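Local coordinates for Mgp-operon protein 3 (Mycoplasma pneumoniae, PDB 6RJ1), which probably acts, together with the P1 protein, as a surface adhesin of this human pathogen, fastening the cell to sugar-bearing host receptors, at residues A[169-174]-A[360-365]; A[850-855]-A[864-869]. All coordinates share one frame; numbering follows the deposited sequence.

Contact 1: residues A[169-174]-A[360-365]; sequences PVTPYT and AQALHQ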
ATOM      1  N   PRO A 169       4.419  -6.055  -9.596  1.00 54.81           N
ATOM      2  CA  PRO A 169       3.705  -6.271  -8.330  1.00 54.77           C
ATOM      3  C   PRO A 169       4.095  -7.545  -7.587  1.00 60.88           C
ATOM      4  O   PRO A 169       4.461  -8.551  -8.201  1.00 61.00           O
ATOM      5  CB  PRO A 169       2.229  -6.252  -8.741  1.00 56.17           C
ATOM      6  CG  PRO A 169       2.199  -5.590 -10.064  1.00 59.96           C
ATOM      7  CD  PRO A 169       3.476  -5.986 -10.728  1.00 55.42           C
ATOM      8  N   VAL A 170       4.073  -7.472  -6.254  1.00 59.58           N
ATOM      9  CA  VAL A 170       4.375  -8.603  -5.387  1.00 60.35           C
ATOM     10  C   VAL A 170       3.102  -9.449  -5.346  1.00 68.01           C
ATOM     11  O   VAL A 170       2.027  -8.939  -5.016  1.00 68.55           O
ATOM     12  CB  VAL A 170       4.844  -8.166  -3.973  1.00 64.19           C
ATOM     13  CG1 VAL A 170       5.066  -9.377  -3.069  1.00 64.32           C
ATOM     14  CG2 VAL A 170       6.106  -7.308  -4.038  1.00 63.70           C
ATOM     15  N   THR A 171       3.210 -10.720  -5.726  1.00 65.81           N
ATOM     16  CA  THR A 171       2.051 -11.609  -5.741  1.00 65.96           C
ATOM     17  C   THR A 171       2.021 -12.432  -4.450  1.00 71.47           C
ATOM     18  O   THR A 171       3.062 -12.547  -3.791  1.00 72.93           O
ATOM     19  CB  THR A 171       2.078 -12.513  -6.995  1.00 67.99           C
ATOM     20  OG1 THR A 171       3.085 -13.520  -6.848  1.00 62.22           O
ATOM     21  CG2 THR A 171       2.251 -11.725  -8.288  1.00 64.15           C
ATOM     22  N   PRO A 172       0.889 -13.079  -4.095  1.00 66.43           N
ATOM     23  CA  PRO A 172       0.889 -13.937  -2.897  1.00 66.09           C
ATOM     24  C   PRO A 172       1.858 -15.131  -2.974  1.00 70.29           C
ATOM     25  O   PRO A 172       2.062 -15.809  -1.962  1.00 71.28           O
ATOM     26  CB  PRO A 172      -0.566 -14.403  -2.809  1.00 67.51           C
ATOM     27  CG  PRO A 172      -1.092 -14.283  -4.184  1.00 71.49           C
ATOM     28  CD  PRO A 172      -0.437 -13.077  -4.746  1.00 66.96           C
ATOM     29  N   TYR A 173       2.456 -15.382  -4.159  1.00 65.64           N
ATOM     30  CA  TYR A 173       3.395 -16.487  -4.389  1.00 65.83           C
ATOM     31  C   TYR A 173       4.853 -16.034  -4.490  1.00 68.82           C
ATOM     32  O   TYR A 173       5.729 -16.858  -4.769  1.00 67.99           O
ATOM     33  CB  TYR A 173       2.979 -17.325  -5.615  1.00 67.67           C
ATOM     34  CG  TYR A 173       1.536 -17.757  -5.555  1.00 71.07           C
ATOM     35  CD1 TYR A 173       1.105 -18.693  -4.616  1.00 73.39           C
ATOM     36  CD2 TYR A 173       0.588 -17.198  -6.401  1.00 72.87           C
ATOM     37  CE1 TYR A 173      -0.232 -19.068  -4.531  1.00 74.45           C
ATOM     38  CE2 TYR A 173      -0.753 -17.571  -6.329  1.00 74.53           C
ATOM     39  CZ  TYR A 173      -1.158 -18.503  -5.390  1.00 83.92           C
ATOM     40  OH  TYR A 173      -2.478 -18.852  -5.297  1.00 89.87           O
ATOM     41  N   THR A 174       5.114 -14.731  -4.244  1.00 64.72           N
ATOM     42  CA  THR A 174       6.460 -14.163  -4.277  1.00 64.20           C
ATOM     43  C   THR A 174       7.212 -14.665  -3.039  1.00 67.96           C
ATOM     44  O   THR A 174       6.804 -14.339  -1.919  1.00 68.49           O
ATOM     45  CB  THR A 174       6.411 -12.618  -4.364  1.00 67.46           C
ATOM     46  OG1 THR A 174       5.668 -12.221  -5.520  1.00 63.32           O
ATOM     47  CG2 THR A 174       7.803 -11.983  -4.393  1.00 62.40           C
ATOM     48  N   ALA A 360       0.680 -15.358 -13.478  1.00 67.53           N
ATOM     49  CA  ALA A 360      -0.372 -14.779 -14.317  1.00 67.01           C
ATOM     50  C   ALA A 360      -1.737 -14.672 -13.624  1.00 71.06           C
ATOM     51  O   ALA A 360      -2.333 -13.589 -13.625  1.00 70.75           O
ATOM     52  CB  ALA A 360      -0.500 -15.560 -15.615  1.00 67.37           C
ATOM     53  N   GLN A 361      -2.207 -15.781 -13.012  1.00 66.89           N
ATOM     54  CA  GLN A 361      -3.508 -15.858 -12.331  1.00 65.94           C
ATOM     55  C   GLN A 361      -3.540 -15.071 -11.033  1.00 69.60           C
ATOM     56  O   GLN A 361      -4.607 -14.602 -10.630  1.00 69.10           O
ATOM     57  CB  GLN A 361      -3.961 -17.308 -12.121  1.00 66.60           C
ATOM     58  CG  GLN A 361      -4.030 -18.127 -13.409  1.00 67.25           C
ATOM     59  CD  GLN A 361      -2.747 -18.879 -13.719  1.00 77.77           C
ATOM     60  OE1 GLN A 361      -1.643 -18.526 -13.278  1.00 70.48           O
ATOM     61  NE2 GLN A 361      -2.868 -19.943 -14.493  1.00 70.57           N
ATOM     62  N   ALA A 362      -2.368 -14.910 -10.391  1.00 66.12           N
ATOM     63  CA  ALA A 362      -2.226 -14.133  -9.162  1.00 65.75           C
ATOM     64  C   ALA A 362      -2.373 -12.653  -9.498  1.00 68.48           C
ATOM     65  O   ALA A 362      -3.105 -11.949  -8.802  1.00 67.82           O
ATOM     66  CB  ALA A 362      -0.880 -14.408  -8.507  1.00 66.54           C
ATOM     67  N   LEU A 363      -1.740 -12.209 -10.610  1.00 64.01           N
ATOM     68  CA  LEU A 363      -1.795 -10.829 -11.098  1.00 63.33           C
ATOM     69  C   LEU A 363      -3.197 -10.434 -11.534  1.00 68.51           C
ATOM     70  O   LEU A 363      -3.681  -9.391 -11.113  1.00 69.12           O
ATOM     71  CB  LEU A 363      -0.793 -10.589 -12.237  1.00 62.92           C
ATOM     72  CG  LEU A 363       0.689 -10.701 -11.893  1.00 66.50           C
ATOM     73  CD1 LEU A 363       1.507 -10.998 -13.137  1.00 66.05           C
ATOM     74  CD2 LEU A 363       1.198  -9.446 -11.170  1.00 68.20           C
ATOM     75  N   HIS A 364      -3.862 -11.274 -12.348  1.00 65.89           N
ATOM     76  CA  HIS A 364      -5.237 -11.043 -12.810  1.00 65.57           C
ATOM     77  C   HIS A 364      -6.176 -10.756 -11.613  1.00 68.17           C
ATOM     78  O   HIS A 364      -7.013  -9.856 -11.686  1.00 67.16           O
ATOM     79  CB  HIS A 364      -5.742 -12.259 -13.616  1.00 66.51           C
ATOM     80  CG  HIS A 364      -7.222 -12.244 -13.838  1.00 70.09           C
ATOM     81  ND1 HIS A 364      -7.799 -11.427 -14.795  1.00 71.98           N
ATOM     82  CD2 HIS A 364      -8.202 -12.894 -13.169  1.00 71.97           C
ATOM     83  CE1 HIS A 364      -9.102 -11.612 -14.688  1.00 71.54           C
ATOM     84  NE2 HIS A 364      -9.394 -12.488 -13.724  1.00 71.95           N
ATOM     85  N   GLN A 365      -6.005 -11.533 -10.520  1.00 64.57           N
ATOM     86  CA  GLN A 365      -6.744 -11.461  -9.263  1.00 63.82           C
ATOM     87  C   GLN A 365      -6.446 -10.175  -8.478  1.00 68.75           C
ATOM     88  O   GLN A 365      -7.283  -9.747  -7.684  1.00 69.22           O
ATOM     89  CB  GLN A 365      -6.421 -12.694  -8.413  1.00 64.59           C
ATOM     90  CG  GLN A 365      -7.595 -13.196  -7.574  1.00 72.79           C
ATOM     91  CD  GLN A 365      -8.728 -13.804  -8.383  1.00 81.89           C
ATOM     92  OE1 GLN A 365      -8.551 -14.732  -9.189  1.00 77.01           O
ATOM     93  NE2 GLN A 365      -9.925 -13.303  -8.164  1.00 71.83           N
TER

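Contact 2: residues A[850-855]-A[864-869]; sequences TLKDVT and FYTFDN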
ATOM      1  N   THR A 850      -8.135 -12.292   0.555  1.00 62.67           N
ATOM      2  CA  THR A 850      -9.464 -12.766   0.159  1.00 62.73           C
ATOM      3  C   THR A 850     -10.635 -11.977   0.763  1.00 66.90           C
ATOM      4  O   THR A 850     -11.781 -12.418   0.637  1.00 66.13           O
ATOM      5  CB  THR A 850      -9.602 -14.260   0.447  1.00 69.61           C
ATOM      6  OG1 THR A 850      -9.498 -14.488   1.848  1.00 71.02           O
ATOM      7  CG2 THR A 850      -8.607 -15.105  -0.323  1.00 67.18           C
ATOM      8  N   LEU A 851     -10.363 -10.813   1.390  1.00 64.00           N
ATOM      9  CA  LEU A 851     -11.408  -9.992   1.996  1.00 64.37           C
ATOM     10  C   LEU A 851     -12.454  -9.579   0.976  1.00 70.23           C
ATOM     11  O   LEU A 851     -12.126  -8.962  -0.040  1.00 70.30           O
ATOM     12  CB  LEU A 851     -10.827  -8.770   2.729  1.00 64.33           C
ATOM     13  CG  LEU A 851     -11.854  -7.807   3.345  1.00 69.01           C
ATOM     14  CD1 LEU A 851     -12.340  -8.292   4.693  1.00 69.63           C
ATOM     15  CD2 LEU A 851     -11.286  -6.443   3.471  1.00 71.46           C
ATOM     16  N   LYS A 852     -13.712  -9.955   1.226  1.00 67.98           N
ATOM     17  CA  LYS A 852     -14.770  -9.604   0.296  1.00 68.27           C
ATOM     18  C   LYS A 852     -15.644  -8.472   0.841  1.00 73.53           C
ATOM     19  O   LYS A 852     -16.134  -7.667   0.048  1.00 74.24           O
ATOM     20  CB  LYS A 852     -15.568 -10.845  -0.160  1.00 70.11           C
ATOM     21  CG  LYS A 852     -16.932 -11.061   0.468  1.00 87.08           C
ATOM     22  CD  LYS A 852     -17.994 -11.145  -0.611  1.00 99.29           C
ATOM     23  CE  LYS A 852     -19.235 -11.873  -0.163  1.00106.97           C
ATOM     24  NZ  LYS A 852     -20.104 -12.211  -1.323  1.00115.44           N
ATOM     25  N   ASP A 853     -15.795  -8.367   2.174  1.00 69.99           N
ATOM     26  CA  ASP A 853     -16.646  -7.327   2.743  1.00 70.38           C
ATOM     27  C   ASP A 853     -16.271  -6.881   4.154  1.00 73.48           C
ATOM     28  O   ASP A 853     -15.776  -7.675   4.955  1.00 73.59           O
ATOM     29  CB  ASP A 853     -18.118  -7.797   2.703  1.00 73.22           C
ATOM     30  CG  ASP A 853     -19.096  -6.851   3.359  1.00 93.49           C
ATOM     31  OD1 ASP A 853     -19.364  -5.766   2.773  1.00 96.54           O
ATOM     32  OD2 ASP A 853     -19.573  -7.173   4.469  1.00100.96           O
ATOM     33  N   VAL A 854     -16.512  -5.593   4.450  1.00 68.93           N
ATOM     34  CA  VAL A 854     -16.348  -5.023   5.787  1.00 68.83           C
ATOM     35  C   VAL A 854     -17.638  -4.288   6.119  1.00 73.63           C
ATOM     36  O   VAL A 854     -18.114  -3.494   5.303  1.00 73.71           O
ATOM     37  CB  VAL A 854     -15.117  -4.113   6.017  1.00 72.49           C
ATOM     38  CG1 VAL A 854     -14.852  -3.960   7.507  1.00 71.83           C
ATOM     39  CG2 VAL A 854     -13.878  -4.646   5.316  1.00 72.56           C
ATOM     40  N   THR A 855     -18.197  -4.555   7.309  1.00 70.09           N
ATOM     41  CA  THR A 855     -19.439  -3.948   7.779  1.00 70.01           C
ATOM     42  C   THR A 855     -19.270  -3.478   9.209  1.00 74.07           C
ATOM     43  O   THR A 855     -18.618  -4.156   9.996  1.00 73.49           O
ATOM     44  CB  THR A 855     -20.588  -4.974   7.703  1.00 78.67           C
ATOM     45  OG1 THR A 855     -20.610  -5.571   6.409  1.00 80.68           O
ATOM     46  CG2 THR A 855     -21.942  -4.365   8.001  1.00 77.52           C
ATOM     47  N   PHE A 864     -17.401  -6.303  11.159  1.00 68.60           N
ATOM     48  CA  PHE A 864     -17.423  -7.676  10.667  1.00 67.48           C
ATOM     49  C   PHE A 864     -16.675  -7.758   9.350  1.00 68.63           C
ATOM     50  O   PHE A 864     -17.037  -7.074   8.392  1.00 68.07           O
ATOM     51  CB  PHE A 864     -18.861  -8.207  10.555  1.00 69.51           C
ATOM     52  CG  PHE A 864     -19.583  -8.298  11.878  1.00 71.55           C
ATOM     53  CD1 PHE A 864     -19.344  -9.354  12.750  1.00 74.86           C
ATOM     54  CD2 PHE A 864     -20.510  -7.330  12.250  1.00 74.29           C
ATOM     55  CE1 PHE A 864     -20.006  -9.430  13.978  1.00 76.35           C
ATOM     56  CE2 PHE A 864     -21.171  -7.407  13.479  1.00 77.26           C
ATOM     57  CZ  PHE A 864     -20.916  -8.458  14.335  1.00 75.63           C
ATOM     58  N   TYR A 865     -15.596  -8.556   9.326  1.00 64.40           N
ATOM     59  CA  TYR A 865     -14.726  -8.760   8.162  1.00 63.77           C
ATOM     60  C   TYR A 865     -15.017 -10.104   7.522  1.00 69.42           C
ATOM     61  O   TYR A 865     -14.759 -11.145   8.132  1.00 68.85           O
ATOM     62  CB  TYR A 865     -13.251  -8.664   8.565  1.00 63.87           C
ATOM     63  CG  TYR A 865     -12.781  -7.253   8.823  1.00 64.32           C
ATOM     64  CD1 TYR A 865     -13.071  -6.608  10.027  1.00 66.34           C
ATOM     65  CD2 TYR A 865     -12.029  -6.564   7.875  1.00 63.99           C
ATOM     66  CE1 TYR A 865     -12.657  -5.294  10.262  1.00 67.93           C
ATOM     67  CE2 TYR A 865     -11.593  -5.260   8.106  1.00 64.63           C
ATOM     68  CZ  TYR A 865     -11.911  -4.627   9.299  1.00 72.73           C
ATOM     69  OH  TYR A 865     -11.491  -3.339   9.522  1.00 70.27           O
ATOM     70  N   THR A 866     -15.585 -10.076   6.308  1.00 66.59           N
ATOM     71  CA  THR A 866     -15.931 -11.278   5.565  1.00 66.40           C
ATOM     72  C   THR A 866     -14.820 -11.625   4.588  1.00 70.31           C
ATOM     73  O   THR A 866     -14.386 -10.782   3.809  1.00 70.45           O
ATOM     74  CB  THR A 866     -17.315 -11.145   4.930  1.00 75.44           C
ATOM     75  OG1 THR A 866     -18.256 -10.777   5.944  1.00 77.86           O
ATOM     76  CG2 THR A 866     -17.776 -12.427   4.257  1.00 70.65           C
ATOM     77  N   PHE A 867     -14.354 -12.867   4.658  1.00 66.35           N
ATOM     78  CA  PHE A 867     -13.295 -13.402   3.806  1.00 65.97           C
ATOM     79  C   PHE A 867     -13.845 -14.531   2.950  1.00 69.91           C
ATOM     80  O   PHE A 867     -14.414 -15.486   3.478  1.00 69.35           O
ATOM     81  CB  PHE A 867     -12.140 -13.910   4.674  1.00 67.68           C
ATOM     82  CG  PHE A 867     -11.392 -12.785   5.347  1.00 69.04           C
ATOM     83  CD1 PHE A 867     -10.313 -12.173   4.717  1.00 71.00           C
ATOM     84  CD2 PHE A 867     -11.766 -12.335   6.612  1.00 70.13           C
ATOM     85  CE1 PHE A 867      -9.626 -11.130   5.331  1.00 71.17           C
ATOM     86  CE2 PHE A 867     -11.075 -11.289   7.222  1.00 72.41           C
ATOM     87  CZ  PHE A 867     -10.023 -10.685   6.569  1.00 70.20           C
ATOM     88  N   ASP A 868     -13.663 -14.427   1.638  1.00 66.48           N
ATOM     89  CA  ASP A 868     -14.156 -15.387   0.658  1.00 66.47           C
ATOM     90  C   ASP A 868     -12.980 -16.120   0.018  1.00 71.10           C
ATOM     91  O   ASP A 868     -12.157 -15.480  -0.628  1.00 71.02           O
ATOM     92  CB  ASP A 868     -14.961 -14.618  -0.413  1.00 68.61           C
ATOM     93  CG  ASP A 868     -15.895 -15.413  -1.306  1.00 84.14           C
ATOM     94  OD1 ASP A 868     -15.605 -16.610  -1.565  1.00 86.17           O
ATOM     95  OD2 ASP A 868     -16.906 -14.830  -1.775  1.00 90.37           O
ATOM     96  N   ASN A 869     -12.908 -17.461   0.180  1.00 67.79           N
ATOM     97  CA  ASN A 869     -11.861 -18.315  -0.405  1.00 67.30           C
ATOM     98  C   ASN A 869     -11.850 -18.327  -1.948  1.00 71.37           C
ATOM     99  O   ASN A 869     -10.813 -18.619  -2.541  1.00 70.34           O
ATOM    100  CB  ASN A 869     -11.943 -19.733   0.154  1.00 68.08           C
ATOM    101  CG  ASN A 869     -11.485 -19.865   1.591  1.00 87.86           C
ATOM    102  OD1 ASN A 869     -10.890 -18.952   2.179  1.00 82.56           O
ATOM    103  ND2 ASN A 869     -11.746 -21.014   2.192  1.00 77.72           N
TER

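Contact 1: residues A[169-174]-A[360-365]
Leu363 sets CG anti to its own carbonyl carbon (chi1 -65°) and thereby carries CD2 to the Thr171 methyl, while Thr171 itself holds OG1 between its backbone N and carbonyl carbon (chi1 74°) and CG2 anti to the carbonyl carbon. The methyl then faces helix 360-365 and the hydroxyl is turned to Glu240. The motif is a type I beta turn, Thr171 to Thr174, packed on one side of this short helix; the turn lies in the loop between strand 165-167 and helix 176-179. No hydrogen bond crosses between the two segments, so the join is apolar. Thr171 CG2 meets Leu363 CD2 at 3.8 Å, the two side chains crossing obliquely. The Pro169 ring touches the same CD2, its side chain and that of Leu363 at about a right angle. Beside this, Ala362 CB points into the turn and touches Thr171 CB; Pro172 CD lies 4.0 Å from Ala362 CB. Within the turn, Thr171 N donates to Thr174 OG1 (2.9 Å), and Thr174 N closes the turn on Thr171 O (3.0 Å). Glu240 hydrogen-bonds both threonine hydroxyls, one on each carboxylate oxygen, which would fix the rotation of the two side chains and satisfy these buried polar atoms. Pro172 CG lies over one face of the Tyr173 ring, toward its rim. At the edge of that ring, near its plane, Ala362 CB sits 3.8 Å from Tyr173 CD2.

Contact 2: residues A[850-855]-A[864-869]
Val854 CG1 sits over the centre of the Tyr865 ring, a CH-pi contact 3.5 Å from the centroid and 14° off the ring normal. Leu851 CD1 serves two rings: it lies over one face of Phe867, offset toward the rim and 4.0 Å from the centroid, and touches the edge of Tyr865 near its plane, 3.6 Å from CD2. Leu851 CG is anti to its backbone N (chi1 177°), which carries the branch over Phe867, while Leu851 CB meets Phe867 CE1. On the other face, Asp853 CB packs on Thr866 CB. Near the bulge, Lys852 CB rests against Asp868 CB at 3.8 Å; the lysine NZ stays beyond salt-bridge distance of the carboxylate and makes a weak hydrogen bond to Thr930 O, while Asp868 OD1 accepts a hydrogen bond from Gly870 N. The backbones beneath are the antiparallel strands 851-857 and 862-868 of a beta hairpin, interrupted by a classic beta bulge in which Lys852 and Asp853 both face Thr866. Thr866 O accepts from Lys852 N (2.8 Å) and from Asp853 N (3.2 Å), both donors arriving from the same face of its carbonyl plane. Thr866 N returns a bond to Asp853 O, and Thr855 and Phe864 exchange a reciprocal pair. Toward the opposite end Asp868 N donates to Thr850 O (2.9 Å). Farther out, strand 888-896 continues the sheet beside 862-868 through backbone bonds to Tyr865 and Phe867. Leu804 of strand 799-805 touches the side chains of both Tyr865 and Phe867, and Tyr865 OH is hydrogen-bonded to Gly781 O.

Overall arrangement
Contact 1 closes before contact 2 opens along the chain, and the two do not touch: their centres lie 19 Å apart and their nearest atoms about 8 Å. They represent different kinds of join. Contact 1 brings together a loop and a helix 186 residues apart in sequence, whereas contact 2 is local to one hairpin. Both reach residues that follow the hairpin: Gln361 hydrogen-bonds to Gln879 and Tyr173 touches Pro873 and Val882, while Thr850 touches Lys872 and Asn869 hydrogen-bonds to the Lys886 carbonyl. The chain after strand 862-868 therefore has neighbours at both contacts. The centre of contact 1 lies about 15 Å from the centre of the chain, that of contact 2 about 18 Å.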